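PDB 4MT4: CmeC from Campylobacter jejuni, which probably serves as the trimeric outer-membrane exit channel of a drug efflux system. Local coordinates for residues B[135-140]-B[283-288]; B[148-152]-B[459-464]; B[63-67]-B[144-148]; B[55-61]-B[466-470]. One frame throughout, in Å; residues are numbered along the deposited sequence.

Contact 1 (B[135-140]-B[283-288]); sequences RASKSG and TQQNYL
Small residues let two helices approach closely, as 135-140 and 283-288 illustrate. Both segments are helical throughout and run antiparallel at 169°, their axes 8.0 Å apart; the register is set by A136 and Q284, whose CA atoms are 4.3 Å apart. R135 (chi1 m, chi2 t) lays its CB over the face of the Y287 ring (chi1 m), 3.7 Å from the centroid and 8° off the normal, a CH-pi contact, while its NH1 forms a salt bridge with D132 one turn back. A136 meets both Y287, CB to CB at 3.9 Å, and L288, from its CB to CD2 at 3.7 Å; its carbonyl O lies 3.2 Å from CG of Q284 (chi1 and chi2 t). S139 (chi1 m) puts OG 2.7 Å from T283 OG1 in a hydrogen bond whose proton is not settled, since R135 O is also within reach of S139 OG at 3.1 Å. At G140, CA comes within 3.7 Å of Q284 NE2, where a CB would clash. The pair joins helix 129-195 to helix 273-293 in the helical bundle; helix 58-79 packs on S137 and K138, and helix 339-405 on Q285.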
loop_
_atom_site.group_PDB
_atom_site.type_symbol
_atom_site.label_atom_id
_atom_site.label_comp_id
_atom_site.label_asym_id
_atom_site.label_seq_id
_atom_site.Cartn_x
_atom_site.Cartn_y
_atom_site.Cartn_z
ATOM N N ARG B 135 -17.808 -24.767 -0.473
ATOM C CA ARG B 135 -16.548 -25.186 -1.077
ATOM C C ARG B 135 -15.633 -23.994 -1.345
ATOM O O ARG B 135 -14.411 -24.109 -1.265
ATOM C CB ARG B 135 -16.803 -25.950 -2.378
ATOM C CG ARG B 135 -17.469 -27.309 -2.195
ATOM C CD ARG B 135 -18.138 -27.760 -3.486
ATOM N NE ARG B 135 -17.469 -28.904 -4.097
ATOM C CZ ARG B 135 -17.669 -29.303 -5.350
ATOM N NH1 ARG B 135 -18.513 -28.642 -6.132
ATOM N NH2 ARG B 135 -17.020 -30.358 -5.824
ATOM N N ALA B 136 -16.232 -22.850 -1.663
ATOM C CA ALA B 136 -15.470 -21.627 -1.889
ATOM C C ALA B 136 -14.815 -21.167 -0.592
ATOM O O ALA B 136 -13.659 -20.750 -0.578
ATOM C CB ALA B 136 -16.365 -20.533 -2.453
ATOM N N SER B 137 -15.563 -21.257 0.503
ATOM C CA SER B 137 -15.041 -20.906 1.819
ATOM C C SER B 137 -13.990 -21.903 2.289
ATOM O O SER B 137 -13.076 -21.551 3.034
ATOM C CB SER B 137 -16.174 -20.828 2.840
ATOM O OG SER B 137 -17.058 -19.766 2.528
ATOM N N LYS B 138 -14.133 -23.151 1.858
ATOM C CA LYS B 138 -13.164 -24.185 2.197
ATOM C C LYS B 138 -11.836 -23.893 1.515
ATOM O O LYS B 138 -10.768 -24.132 2.079
ATOM C CB LYS B 138 -13.686 -25.565 1.793
ATOM C CG LYS B 138 -13.023 -26.728 2.516
ATOM C CD LYS B 138 -13.767 -28.029 2.246
ATOM C CE LYS B 138 -13.300 -29.152 3.164
ATOM N NZ LYS B 138 -11.912 -29.604 2.868
ATOM N N SER B 139 -11.914 -23.369 0.296
ATOM C CA SER B 139 -10.726 -22.965 -0.444
ATOM C C SER B 139 -10.171 -21.658 0.116
ATOM O O SER B 139 -8.968 -21.405 0.066
ATOM C CB SER B 139 -11.049 -22.812 -1.929
ATOM O OG SER B 139 -11.508 -24.035 -2.478
ATOM N N GLY B 140 -11.063 -20.830 0.651
ATOM C CA GLY B 140 -10.669 -19.587 1.285
ATOM C C GLY B 140 -9.904 -19.845 2.566
ATOM O O GLY B 140 -8.964 -19.125 2.896
ATOM N N THR B 283 -9.414 -21.426 -7.122
ATOM C CA THR B 283 -10.487 -22.422 -7.044
ATOM C C THR B 283 -11.677 -21.857 -6.286
ATOM O O THR B 283 -12.819 -22.243 -6.523
ATOM C CB THR B 283 -10.040 -23.720 -6.342
ATOM O OG1 THR B 283 -10.427 -23.675 -4.964
ATOM C CG2 THR B 283 -8.536 -23.895 -6.436
ATOM N N GLN B 284 -11.392 -20.946 -5.363
ATOM C CA GLN B 284 -12.433 -20.289 -4.586
ATOM C C GLN B 284 -13.352 -19.487 -5.499
ATOM O O GLN B 284 -14.574 -19.591 -5.415
ATOM C CB GLN B 284 -11.818 -19.377 -3.525
ATOM C CG GLN B 284 -12.836 -18.546 -2.767
ATOM C CD GLN B 284 -12.198 -17.658 -1.717
ATOM O OE1 GLN B 284 -11.066 -17.202 -1.877
ATOM N NE2 GLN B 284 -12.923 -17.410 -0.633
ATOM N N GLN B 285 -12.749 -18.693 -6.378
ATOM C CA GLN B 285 -13.500 -17.886 -7.334
ATOM C C GLN B 285 -14.200 -18.768 -8.362
ATOM O O GLN B 285 -15.271 -18.423 -8.862
ATOM C CB GLN B 285 -12.576 -16.888 -8.036
ATOM C CG GLN B 285 -11.961 -15.856 -7.102
ATOM C CD GLN B 285 -13.009 -15.001 -6.418
ATOM O OE1 GLN B 285 -13.973 -14.559 -7.044
ATOM N NE2 GLN B 285 -12.832 -14.771 -5.121
ATOM N N ASN B 286 -13.591 -19.909 -8.670
ATOM C CA ASN B 286 -14.166 -20.851 -9.621
ATOM C C ASN B 286 -15.459 -21.457 -9.087
ATOM O O ASN B 286 -16.413 -21.669 -9.835
ATOM C CB ASN B 286 -13.160 -21.954 -9.950
ATOM C CG ASN B 286 -13.684 -22.933 -10.980
ATOM O OD1 ASN B 286 -13.779 -22.612 -12.165
ATOM N ND2 ASN B 286 -14.019 -24.138 -10.535
ATOM N N TYR B 287 -15.483 -21.728 -7.786
ATOM C CA TYR B 287 -16.676 -22.249 -7.128
ATOM C C TYR B 287 -17.786 -21.203 -7.097
ATOM O O TYR B 287 -18.969 -21.531 -7.181
ATOM C CB TYR B 287 -16.346 -22.708 -5.704
ATOM C CG TYR B 287 -15.706 -24.078 -5.630
ATOM C CD1 TYR B 287 -16.248 -25.158 -6.320
ATOM C CD2 TYR B 287 -14.558 -24.292 -4.874
ATOM C CE1 TYR B 287 -15.666 -26.412 -6.255
ATOM C CE2 TYR B 287 -13.969 -25.540 -4.805
ATOM C CZ TYR B 287 -14.526 -26.596 -5.495
ATOM O OH TYR B 287 -13.934 -27.835 -5.421
ATOM N N LEU B 288 -17.391 -19.939 -6.976
ATOM C CA LEU B 288 -18.346 -18.838 -6.910
ATOM C C LEU B 288 -18.990 -18.571 -8.264
ATOM O O LEU B 288 -20.045 -17.943 -8.343
ATOM C CB LEU B 288 -17.664 -17.571 -6.393
ATOM C CG LEU B 288 -17.251 -17.616 -4.921
ATOM C CD1 LEU B 288 -16.589 -16.313 -4.504
ATOM C CD2 LEU B 288 -18.456 -17.924 -4.042
#

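Contact 2 (B[148-152]-B[459-464]); sequences YEAAR and NIKEES
A helix end exposes backbone carbonyls; here R152 takes up that of E463. Segment 148-152 is helical, on helix 129-195; 459-463 ends helix 456-463, near the C-terminus, and S464 is the first residue to leave helical angles. The axes cross at 36°, 11.8 Å apart, with E149 CA 7.7 Å from I460 CA. S464 OG donates to I460 O at 2.7 Å and forms a very short hydrogen bond, 2.5 Å, with OH of Y148 (chi1 t). R152 (chi1 to chi3 t) donates from NH1 to E463 O at 3.1 Å. One water accepts from R152 NE at 2.6 Å, donates to E463 O at 3.3 Å and bonds Y148 OH at 2.7 Å. Y148 CE2 packs on I460 CG2 at 3.8 Å, and helix 58-79 packs on both. E149 (chi1 and chi2 m) brings OE1 within 2.9 Å of E463 OE2, a like-charge contact unfavourable if both carboxylates are ionised, which the long, purely electrostatic salt bridge R152 NH2 to E463 OE1, 3.9 Å, may partly offset.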
loop_
_atom_site.group_PDB
_atom_site.type_symbol
_atom_site.label_atom_id
_atom_site.label_comp_id
_atom_site.label_asym_id
_atom_site.label_seq_id
_atom_site.Cartn_x
_atom_site.Cartn_y
_atom_site.Cartn_z
ATOM N N TYR B 148 -0.677 -17.984 6.047
ATOM C CA TYR B 148 -0.031 -18.010 7.355
ATOM C C TYR B 148 1.387 -18.554 7.246
ATOM O O TYR B 148 2.309 -18.047 7.883
ATOM C CB TYR B 148 -0.836 -18.849 8.348
ATOM C CG TYR B 148 -0.135 -19.053 9.676
ATOM C CD1 TYR B 148 -0.087 -18.035 10.620
ATOM C CD2 TYR B 148 0.475 -20.263 9.985
ATOM C CE1 TYR B 148 0.552 -18.217 11.835
ATOM C CE2 TYR B 148 1.115 -20.453 11.195
ATOM C CZ TYR B 148 1.151 -19.427 12.116
ATOM O OH TYR B 148 1.786 -19.612 13.325
ATOM N N GLU B 149 1.549 -19.596 6.437
ATOM C CA GLU B 149 2.860 -20.180 6.184
ATOM C C GLU B 149 3.764 -19.175 5.482
ATOM O O GLU B 149 4.955 -19.079 5.775
ATOM C CB GLU B 149 2.733 -21.451 5.342
ATOM C CG GLU B 149 1.958 -22.575 6.013
ATOM C CD GLU B 149 2.786 -23.346 7.025
ATOM O OE1 GLU B 149 3.895 -22.889 7.373
ATOM O OE2 GLU B 149 2.329 -24.420 7.468
ATOM N N ALA B 150 3.182 -18.428 4.550
ATOM C CA ALA B 150 3.906 -17.387 3.833
ATOM C C ALA B 150 4.308 -16.267 4.783
ATOM O O ALA B 150 5.409 -15.724 4.690
ATOM C CB ALA B 150 3.060 -16.842 2.694
ATOM N N ALA B 151 3.409 -15.929 5.700
ATOM C CA ALA B 151 3.673 -14.885 6.681
ATOM C C ALA B 151 4.741 -15.328 7.675
ATOM O O ALA B 151 5.584 -14.532 8.083
ATOM C CB ALA B 151 2.395 -14.506 7.409
ATOM N N ARG B 152 4.699 -16.602 8.055
ATOM C CA ARG B 152 5.671 -17.158 8.988
ATOM C C ARG B 152 7.075 -17.103 8.398
ATOM O O ARG B 152 8.014 -16.638 9.045
ATOM C CB ARG B 152 5.308 -18.598 9.352
ATOM C CG ARG B 152 6.063 -19.156 10.548
ATOM C CD ARG B 152 5.618 -20.576 10.869
ATOM N NE ARG B 152 6.033 -20.997 12.205
ATOM C CZ ARG B 152 7.178 -21.614 12.476
ATOM N NH1 ARG B 152 7.467 -21.961 13.723
ATOM N NH2 ARG B 152 8.036 -21.884 11.502
ATOM N N ASN B 459 0.577 -29.298 10.745
ATOM C CA ASN B 459 1.850 -28.586 10.767
ATOM C C ASN B 459 1.728 -27.206 11.403
ATOM O O ASN B 459 2.575 -26.809 12.200
ATOM C CB ASN B 459 2.416 -28.455 9.352
ATOM C CG ASN B 459 3.003 -29.754 8.836
ATOM O OD1 ASN B 459 3.447 -30.599 9.614
ATOM N ND2 ASN B 459 3.012 -29.918 7.518
ATOM N N ILE B 460 0.670 -26.483 11.046
ATOM C CA ILE B 460 0.437 -25.141 11.573
ATOM C C ILE B 460 0.257 -25.166 13.087
ATOM O O ILE B 460 0.842 -24.355 13.804
ATOM C CB ILE B 460 -0.795 -24.484 10.918
ATOM C CG1 ILE B 460 -0.462 -24.035 9.494
ATOM C CG2 ILE B 460 -1.275 -23.293 11.734
ATOM C CD1 ILE B 460 -1.628 -23.418 8.758
ATOM N N LYS B 461 -0.540 -26.112 13.571
ATOM C CA LYS B 461 -0.772 -26.253 15.004
ATOM C C LYS B 461 0.514 -26.618 15.743
ATOM O O LYS B 461 0.765 -26.129 16.846
ATOM C CB LYS B 461 -1.851 -27.308 15.270
ATOM C CG LYS B 461 -2.147 -27.530 16.745
ATOM C CD LYS B 461 -3.404 -28.362 16.952
ATOM C CE LYS B 461 -3.743 -28.478 18.430
ATOM N NZ LYS B 461 -5.056 -29.141 18.663
ATOM N N GLU B 462 1.331 -27.467 15.126
ATOM C CA GLU B 462 2.584 -27.906 15.732
ATOM C C GLU B 462 3.614 -26.779 15.808
ATOM O O GLU B 462 4.346 -26.668 16.789
ATOM C CB GLU B 462 3.161 -29.092 14.952
ATOM C CG GLU B 462 4.599 -29.454 15.309
ATOM C CD GLU B 462 4.779 -29.783 16.778
ATOM O OE1 GLU B 462 3.887 -30.436 17.361
ATOM O OE2 GLU B 462 5.814 -29.381 17.351
ATOM N N GLU B 463 3.657 -25.939 14.779
ATOM C CA GLU B 463 4.674 -24.893 14.691
ATOM C C GLU B 463 4.237 -23.579 15.344
ATOM O O GLU B 463 5.040 -22.659 15.493
ATOM C CB GLU B 463 5.050 -24.643 13.228
ATOM C CG GLU B 463 3.953 -23.983 12.408
ATOM C CD GLU B 463 4.254 -23.984 10.923
ATOM O OE1 GLU B 463 5.335 -24.476 10.532
ATOM O OE2 GLU B 463 3.408 -23.497 10.144
ATOM N N SER B 464 2.968 -23.499 15.735
ATOM C CA SER B 464 2.438 -22.298 16.381
ATOM C C SER B 464 2.284 -22.507 17.883
ATOM O O SER B 464 1.540 -21.789 18.549
ATOM C CB SER B 464 1.092 -21.905 15.770
ATOM O OG SER B 464 1.192 -21.761 14.365
HETATM O O HOH W 1 4.366 -19.871 13.896
#

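Contact 3 (B[63-67]-B[144-148]); sequences AFIHM and SEYDY
Helix 58-79 and helix 129-195 pack antiparallel here, with Y148 filling the space between them. Segments 63-67 and 144-148 are helical throughout and run at 170° with axes 8.7 Å apart; CA atoms of A63 and Y148 lie 5.2 Å apart, those of M67 and S144 4.9 Å. Y148 has chi1 t and chi2 76°: A63 CB touches its CD1 at 4.0 Å, and F64 (chi1 t) directs its ring edge at the Y148 face in an offset edge-to-face pair, centroids 5.7 Å apart, planes at 74°, with F64 CD2 3.8 Å from Y148 CE1. M67, with chi1 and chi2 t and chi3 p, makes a Met-aromatic contact, its SD 5.3 Å from the Y148 centroid in an oblique approach and its CE over one ring face; M67 SD also meets E145 CG at 3.8 Å. At the other end S144 OG, hydrogen-bonded to F141 O, lies 3.6 Å from M67 CA. I65 and H66 pack on V356 and E353 of the second subunit. The contact thus rests on dispersion around an aromatic ring; the polar link between the two backbones is a bridging water, which donates to A63 O at 2.6 Å and S144 O at 2.8 Å.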
loop_
_atom_site.group_PDB
_atom_site.type_symbol
_atom_site.label_atom_id
_atom_site.label_comp_id
_atom_site.label_asym_id
_atom_site.label_seq_id
_atom_site.Cartn_x
_atom_site.Cartn_y
_atom_site.Cartn_z
ATOM N N ALA B 63 -1.873 -12.874 10.957
ATOM C CA ALA B 63 -1.998 -13.938 9.970
ATOM C C ALA B 63 -2.676 -15.167 10.570
ATOM O O ALA B 63 -3.402 -15.883 9.880
ATOM C CB ALA B 63 -0.634 -14.306 9.414
ATOM N N PHE B 64 -2.434 -15.406 11.856
ATOM C CA PHE B 64 -3.057 -16.519 12.564
ATOM C C PHE B 64 -4.548 -16.254 12.751
ATOM O O PHE B 64 -5.371 -17.153 12.595
ATOM C CB PHE B 64 -2.384 -16.751 13.923
ATOM C CG PHE B 64 -2.799 -18.031 14.600
ATOM C CD1 PHE B 64 -3.885 -18.055 15.458
ATOM C CD2 PHE B 64 -2.099 -19.208 14.382
ATOM C CE1 PHE B 64 -4.270 -19.225 16.081
ATOM C CE2 PHE B 64 -2.479 -20.384 15.005
ATOM C CZ PHE B 64 -3.567 -20.391 15.857
ATOM N N ILE B 65 -4.880 -15.009 13.080
ATOM C CA ILE B 65 -6.264 -14.606 13.301
ATOM C C ILE B 65 -7.056 -14.646 11.999
ATOM O O ILE B 65 -8.207 -15.087 11.976
ATOM C CB ILE B 65 -6.338 -13.192 13.913
ATOM C CG1 ILE B 65 -5.669 -13.178 15.290
ATOM C CG2 ILE B 65 -7.780 -12.724 14.027
ATOM C CD1 ILE B 65 -5.519 -11.796 15.877
ATOM N N HIS B 66 -6.429 -14.189 10.918
ATOM C CA HIS B 66 -7.042 -14.229 9.593
ATOM C C HIS B 66 -7.419 -15.657 9.213
ATOM O O HIS B 66 -8.432 -15.889 8.555
ATOM C CB HIS B 66 -6.099 -13.638 8.544
ATOM C CG HIS B 66 -5.903 -12.158 8.671
ATOM N ND1 HIS B 66 -6.844 -11.329 9.243
ATOM C CD2 HIS B 66 -4.872 -11.361 8.303
ATOM C CE1 HIS B 66 -6.403 -10.084 9.220
ATOM N NE2 HIS B 66 -5.209 -10.076 8.656
ATOM N N MET B 67 -6.597 -16.611 9.638
ATOM C CA MET B 67 -6.856 -18.025 9.403
ATOM C C MET B 67 -8.056 -18.504 10.216
ATOM O O MET B 67 -8.894 -19.259 9.719
ATOM C CB MET B 67 -5.615 -18.853 9.743
ATOM C CG MET B 67 -5.791 -20.355 9.592
ATOM S SD MET B 67 -4.267 -21.246 9.944
ATOM C CE MET B 67 -3.885 -20.644 11.584
ATOM N N SER B 144 -5.940 -19.219 3.503
ATOM C CA SER B 144 -5.537 -18.514 4.714
ATOM C C SER B 144 -4.444 -19.283 5.451
ATOM O O SER B 144 -3.610 -18.690 6.134
ATOM C CB SER B 144 -6.738 -18.289 5.638
ATOM O OG SER B 144 -7.228 -19.516 6.150
ATOM N N GLU B 145 -4.456 -20.605 5.310
ATOM C CA GLU B 145 -3.428 -21.446 5.913
ATOM C C GLU B 145 -2.093 -21.250 5.203
ATOM O O GLU B 145 -1.045 -21.140 5.842
ATOM C CB GLU B 145 -3.836 -22.919 5.871
ATOM C CG GLU B 145 -4.916 -23.299 6.869
ATOM C CD GLU B 145 -5.214 -24.786 6.860
ATOM O OE1 GLU B 145 -5.410 -25.350 5.764
ATOM O OE2 GLU B 145 -5.244 -25.390 7.952
ATOM N N TYR B 146 -2.142 -21.205 3.875
ATOM C CA TYR B 146 -0.951 -20.971 3.069
ATOM C C TYR B 146 -0.444 -19.547 3.252
ATOM O O TYR B 146 0.760 -19.294 3.184
ATOM C CB TYR B 146 -1.243 -21.245 1.593
ATOM C CG TYR B 146 -1.533 -22.697 1.282
ATOM C CD1 TYR B 146 -0.879 -23.717 1.962
ATOM C CD2 TYR B 146 -2.461 -23.049 0.310
ATOM C CE1 TYR B 146 -1.139 -25.044 1.680
ATOM C CE2 TYR B 146 -2.728 -24.372 0.022
ATOM C CZ TYR B 146 -2.065 -25.366 0.711
ATOM O OH TYR B 146 -2.327 -26.687 0.429
ATOM N N ASP B 147 -1.370 -18.619 3.481
ATOM C CA ASP B 147 -1.014 -17.232 3.763
ATOM C C ASP B 147 -0.305 -17.120 5.109
ATOM O O ASP B 147 0.562 -16.269 5.291
ATOM C CB ASP B 147 -2.254 -16.335 3.751
ATOM C CG ASP B 147 -2.697 -15.968 2.349
ATOM O OD1 ASP B 147 -1.878 -16.085 1.414
ATOM O OD2 ASP B 147 -3.864 -15.554 2.180
ATOM N N TYR B 148 -0.677 -17.984 6.047
ATOM C CA TYR B 148 -0.031 -18.010 7.355
ATOM C C TYR B 148 1.387 -18.554 7.246
ATOM O O TYR B 148 2.309 -18.047 7.883
ATOM C CB TYR B 148 -0.836 -18.849 8.348
ATOM C CG TYR B 148 -0.135 -19.053 9.676
ATOM C CD1 TYR B 148 -0.087 -18.035 10.620
ATOM C CD2 TYR B 148 0.475 -20.263 9.985
ATOM C CE1 TYR B 148 0.552 -18.217 11.835
ATOM C CE2 TYR B 148 1.115 -20.453 11.195
ATOM C CZ TYR B 148 1.151 -19.427 12.116
ATOM O OH TYR B 148 1.786 -19.612 13.325
HETATM O O HOH W 2 -3.390 -16.176 7.315
#

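Contact 4 (B[55-61]-B[466-470]); sequences KNNNDLK and NLDMS
A chain terminus without regular structure can still be fixed by a few backbone and charge contacts. Segment 466-470 is extended or loop-like, with L467 at -64/119 and D468 at -72/103, and lies beside the break between helices 44-56 and 58-79; K55 and L467 CA atoms are 4.3 Å apart. Among hydrogen bonds, D468 N donates to K55 O at 3.0 Å. K55 CA also makes a CA-H...O contact with N466 O, 3.6 Å, and K61 CE approaches D468 O to 3.2 Å. The charged pair is K55 NZ to D468 OD2 at 3.2 Å, a salt bridge; K55, with chi1 to chi3 t and chi4 m, also donates from NZ to N56 OD1 at 2.8 Å. Apolar packing brings L60 CD2 to L467 CD1 at 3.9 Å (both leucines t,p), and K61 lays its CG 4.0 Å from L467 CD1 and 4.2 Å from M469 SD. N58 and K61 also pack on N360 and V356 of the second subunit. Two local motifs flank the contact: N57, with phi/psi -60/124, is an N-cap whose OD1 accepts from L60 N at 3.0 Å, and D468 OD1 accepts from S470 N at 3.0 Å, an Asx turn.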
loop_
_atom_site.group_PDB
_atom_site.type_symbol
_atom_site.label_atom_id
_atom_site.label_comp_id
_atom_site.label_asym_id
_atom_site.label_seq_id
_atom_site.Cartn_x
_atom_site.Cartn_y
_atom_site.Cartn_z
ATOM N N LYS B 55 7.104 -15.923 18.733
ATOM C CA LYS B 55 6.297 -15.790 19.936
ATOM C C LYS B 55 5.577 -14.443 20.001
ATOM O O LYS B 55 4.414 -14.376 20.395
ATOM C CB LYS B 55 7.170 -15.975 21.179
ATOM C CG LYS B 55 6.456 -15.708 22.495
ATOM C CD LYS B 55 7.420 -15.760 23.670
ATOM C CE LYS B 55 6.722 -15.401 24.974
ATOM N NZ LYS B 55 6.149 -14.027 24.937
ATOM N N ASN B 56 6.260 -13.375 19.600
ATOM C CA ASN B 56 5.755 -12.027 19.844
ATOM C C ASN B 56 5.350 -11.221 18.604
ATOM O O ASN B 56 4.644 -10.221 18.731
ATOM C CB ASN B 56 6.799 -11.228 20.632
ATOM C CG ASN B 56 7.127 -11.858 21.974
ATOM O OD1 ASN B 56 6.258 -12.425 22.637
ATOM N ND2 ASN B 56 8.388 -11.760 22.382
ATOM N N ASN B 57 5.788 -11.641 17.419
ATOM C CA ASN B 57 5.509 -10.876 16.200
ATOM C C ASN B 57 4.013 -10.718 15.941
ATOM O O ASN B 57 3.276 -11.698 15.857
ATOM C CB ASN B 57 6.175 -11.526 14.986
ATOM C CG ASN B 57 6.136 -10.638 13.756
ATOM O OD1 ASN B 57 5.160 -10.640 13.005
ATOM N ND2 ASN B 57 7.202 -9.875 13.543
ATOM N N ASN B 58 3.577 -9.470 15.812
ATOM C CA ASN B 58 2.159 -9.158 15.670
ATOM C C ASN B 58 1.608 -9.430 14.274
ATOM O O ASN B 58 0.430 -9.755 14.124
ATOM C CB ASN B 58 1.909 -7.699 16.052
ATOM C CG ASN B 58 2.009 -7.465 17.547
ATOM O OD1 ASN B 58 1.413 -8.193 18.341
ATOM N ND2 ASN B 58 2.778 -6.457 17.939
ATOM N N ASP B 59 2.452 -9.299 13.254
ATOM C CA ASP B 59 2.042 -9.642 11.894
ATOM C C ASP B 59 1.766 -11.138 11.795
ATOM O O ASP B 59 0.876 -11.573 11.064
ATOM C CB ASP B 59 3.106 -9.230 10.875
ATOM C CG ASP B 59 3.059 -7.750 10.546
ATOM O OD1 ASP B 59 1.980 -7.137 10.703
ATOM O OD2 ASP B 59 4.098 -7.197 10.125
ATOM N N LEU B 60 2.537 -11.920 12.542
ATOM C CA LEU B 60 2.342 -13.363 12.604
ATOM C C LEU B 60 1.031 -13.691 13.311
ATOM O O LEU B 60 0.324 -14.625 12.929
ATOM C CB LEU B 60 3.519 -14.032 13.318
ATOM C CG LEU B 60 3.530 -15.561 13.345
ATOM C CD1 LEU B 60 3.474 -16.121 11.931
ATOM C CD2 LEU B 60 4.760 -16.077 14.081
ATOM N N LYS B 61 0.715 -12.914 14.343
ATOM C CA LYS B 61 -0.535 -13.075 15.077
ATOM C C LYS B 61 -1.728 -12.723 14.196
ATOM O O LYS B 61 -2.733 -13.428 14.190
ATOM C CB LYS B 61 -0.541 -12.205 16.337
ATOM C CG LYS B 61 0.525 -12.570 17.357
ATOM C CD LYS B 61 0.445 -11.684 18.592
ATOM C CE LYS B 61 1.610 -11.950 19.536
ATOM N NZ LYS B 61 1.550 -11.104 20.759
ATOM N N ASN B 466 4.213 -21.891 20.422
ATOM C CA ASN B 466 4.668 -20.828 21.310
ATOM C C ASN B 466 4.129 -19.447 20.944
ATOM O O ASN B 466 4.523 -18.445 21.543
ATOM C CB ASN B 466 6.197 -20.785 21.336
ATOM C CG ASN B 466 6.807 -22.070 21.863
ATOM O OD1 ASN B 466 7.726 -22.626 21.261
ATOM N ND2 ASN B 466 6.300 -22.546 22.994
ATOM N N LEU B 467 3.238 -19.392 19.959
ATOM C CA LEU B 467 2.648 -18.122 19.550
ATOM C C LEU B 467 1.829 -17.530 20.693
ATOM O O LEU B 467 0.863 -18.134 21.155
ATOM C CB LEU B 467 1.778 -18.303 18.304
ATOM C CG LEU B 467 1.224 -17.024 17.673
ATOM C CD1 LEU B 467 2.353 -16.117 17.203
ATOM C CD2 LEU B 467 0.281 -17.350 16.524
ATOM N N ASP B 468 2.230 -16.348 21.150
ATOM C CA ASP B 468 1.591 -15.715 22.299
ATOM C C ASP B 468 0.203 -15.193 21.948
ATOM O O ASP B 468 0.064 -14.152 21.307
ATOM C CB ASP B 468 2.463 -14.574 22.834
ATOM C CG ASP B 468 2.079 -14.151 24.243
ATOM O OD1 ASP B 468 0.871 -14.068 24.544
ATOM O OD2 ASP B 468 2.995 -13.902 25.056
ATOM N N MET B 469 -0.819 -15.927 22.374
ATOM C CA MET B 469 -2.201 -15.488 22.234
ATOM C C MET B 469 -2.834 -15.360 23.613
ATOM O O MET B 469 -4.031 -15.576 23.780
ATOM C CB MET B 469 -2.992 -16.464 21.361
ATOM C CG MET B 469 -2.373 -16.703 19.990
ATOM S SD MET B 469 -2.316 -15.228 18.958
ATOM C CE MET B 469 -4.057 -14.958 18.650
ATOM N N SER B 470 -2.012 -15.009 24.599
ATOM C CA SER B 470 -2.452 -14.937 25.991
ATOM C C SER B 470 -3.301 -13.698 26.254
ATOM O O SER B 470 -3.899 -13.567 27.328
ATOM C CB SER B 470 -1.244 -14.949 26.933
ATOM O OG SER B 470 -0.546 -13.717 26.868
#

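How the contacts relate
Contacts 1, 2 and 3 all draw on helix 129-195: residues 135-140, 144-148 and 148-152 follow one another along it, with Y148 common to contacts 2 and 3. Contact 4 shares helix 58-79 with contact 3. Contacts 2, 3 and 4 form a continuous cluster, centres 8 to 13 Å apart, in which I460 meets M67, L60 meets Y148 and F64 meets L467; the centre of contact 1 lies about 16 Å from that of contact 3 and about 28 Å from that of contact 4. In sequence, contact 4 closes a loop holding the other three, so segments from the N-terminal region and near the C-terminus are packed together. Contacts 3 and 4 also touch the second subunit, linking this packing to the trimer.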